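Local coordinates for protein MaoC-like dehydratase (Rhodospirillum rubrum, PDB 3EXZ) that probably acts as a hydro-lyase of the MaoC-like, hot dog fold family, adding or removing water on an acyl-thioester substrate, at residues Ile118-Ser123 against Thr137-Val142. Sequence-based numbering, arbitrary orientation.
Sequences IVTCQS and TAKVVV
The carbonyl oxygen of A138 takes the N-H of C121 at 2.7 Å (C121 N to A138 O), and a weaker CA-H contact from T120 reaches the same atom. V140 O is held likewise, by the N-H of V119 at 2.8 Å (V119 N to V140 O) and by the CA-H of I118. The return bonds, V140 N to V119 O and A138 N to C121 O, complete each pair and close a two-bond ring, as expected for hydrogen-bonded antiparallel positions. The two short strand segments run antiparallel, their N-to-C directions 146° apart, in line with a twisted sheet.

I118, T120, Q122, T137 and K139 share one face. There CG2 of I118 meets CB of K139 at 3.7 Å, and the lysine chain then runs beside T120, both pointing the same way. K139 bends at its last torsion (chi4 -49°), which leaves NZ 3.5 Å from T120 OG1, near but not bonded. The side chains of T120 and T137 cross at a slant, and their methyls touch, T120 CG2 to T137 CG2 at 3.9 Å. Beyond them Q122, with CG anti to its backbone N (chi1 -177°) and its chain extended beyond CG, crosses T137 and has OE1 3.3 Å from T137 OG1, a weak bond donated by the threonine.

The opposite face is more buried and largely apolar: V119 CG2 meets V142 CG2 at 3.6 Å, while C121 SG lies looser, 4.3 Å from V140 CG2. Leucines of neighbouring loops extend this layer, L8 against V119, L73 against C121 and L75 against V140. Strands 97-109 and 81-87 flank the pair, so strands 116-126 and 132-143 form an interior beta hairpin of the curved antiparallel sheet of the hot dog fold.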
# COMPACT_ATOMS: atom_id res chain seq x y z
N ILE A 118 -16.76 2.52 11.71
CA ILE A 118 -15.80 2.59 10.62
C ILE A 118 -15.57 4.08 10.41
O ILE A 118 -16.48 4.84 10.06
CB ILE A 118 -16.33 1.92 9.34
CG1 ILE A 118 -16.13 0.40 9.46
CG2 ILE A 118 -15.60 2.46 8.12
CD1 ILE A 118 -16.81 -0.38 8.36
N VAL A 119 -14.34 4.51 10.68
CA VAL A 119 -13.95 5.91 10.56
C VAL A 119 -13.16 6.11 9.27
O VAL A 119 -12.13 5.46 9.05
CB VAL A 119 -13.07 6.37 11.76
CG1 VAL A 119 -12.75 7.86 11.66
CG2 VAL A 119 -13.78 6.06 13.08
N THR A 120 -13.65 7.00 8.42
CA THR A 120 -12.99 7.31 7.16
C THR A 120 -11.92 8.37 7.40
O THR A 120 -12.23 9.52 7.71
CB THR A 120 -14.00 7.82 6.11
OG1 THR A 120 -14.98 6.81 5.85
CG2 THR A 120 -13.29 8.15 4.81
N CYS A 121 -10.66 7.97 7.27
CA CYS A 121 -9.54 8.88 7.48
C CYS A 121 -8.81 9.15 6.19
O CYS A 121 -8.37 8.22 5.50
CB CYS A 121 -8.55 8.29 8.48
SG CYS A 121 -9.27 7.88 10.07
N GLN A 122 -8.67 10.43 5.85
CA GLN A 122 -7.96 10.81 4.65
C GLN A 122 -6.59 11.34 5.02
O GLN A 122 -6.47 12.44 5.57
CB GLN A 122 -8.74 11.87 3.87
CG GLN A 122 -8.07 12.26 2.57
CD GLN A 122 -8.97 13.10 1.68
OE1 GLN A 122 -9.78 12.56 0.91
NE2 GLN A 122 -8.84 14.41 1.79
N SER A 123 -5.56 10.55 4.74
CA SER A 123 -4.19 10.95 5.04
C SER A 123 -3.47 11.42 3.79
O SER A 123 -3.39 10.70 2.79
CB SER A 123 -3.42 9.78 5.65
OG SER A 123 -4.08 9.29 6.80
N THR A 137 -7.29 7.44 1.43
CA THR A 137 -8.60 7.64 2.05
C THR A 137 -8.92 6.23 2.57
O THR A 137 -9.42 5.37 1.85
CB THR A 137 -9.65 8.11 1.04
OG1 THR A 137 -9.18 9.33 0.44
CG2 THR A 137 -10.99 8.37 1.72
N ALA A 138 -8.63 6.02 3.85
CA ALA A 138 -8.80 4.72 4.48
C ALA A 138 -10.00 4.58 5.39
O ALA A 138 -10.47 5.56 5.96
CB ALA A 138 -7.51 4.38 5.29
N LYS A 139 -10.51 3.36 5.51
CA LYS A 139 -11.60 3.09 6.44
C LYS A 139 -10.93 2.28 7.56
O LYS A 139 -10.39 1.19 7.34
CB LYS A 139 -12.71 2.28 5.78
CG LYS A 139 -13.48 3.07 4.73
CD LYS A 139 -14.42 2.17 3.95
CE LYS A 139 -15.36 2.98 3.07
NZ LYS A 139 -16.01 4.10 3.82
N VAL A 140 -10.96 2.84 8.77
CA VAL A 140 -10.34 2.22 9.93
C VAL A 140 -11.43 1.78 10.91
O VAL A 140 -12.50 2.40 10.98
CB VAL A 140 -9.36 3.25 10.58
CG1 VAL A 140 -8.65 2.65 11.77
CG2 VAL A 140 -8.35 3.71 9.55
N VAL A 141 -11.17 0.70 11.63
CA VAL A 141 -12.12 0.19 12.61
C VAL A 141 -11.73 0.73 13.98
O VAL A 141 -10.66 0.41 14.51
CB VAL A 141 -12.10 -1.36 12.68
CG1 VAL A 141 -13.29 -1.85 13.49
CG2 VAL A 141 -12.13 -1.94 11.27
N VAL A 142 -12.60 1.56 14.54
CA VAL A 142 -12.35 2.16 15.84
C VAL A 142 -13.42 1.83 16.88
O VAL A 142 -14.61 2.11 16.69
CB VAL A 142 -12.26 3.70 15.73
CG1 VAL A 142 -11.88 4.29 17.08
CG2 VAL A 142 -11.24 4.09 14.66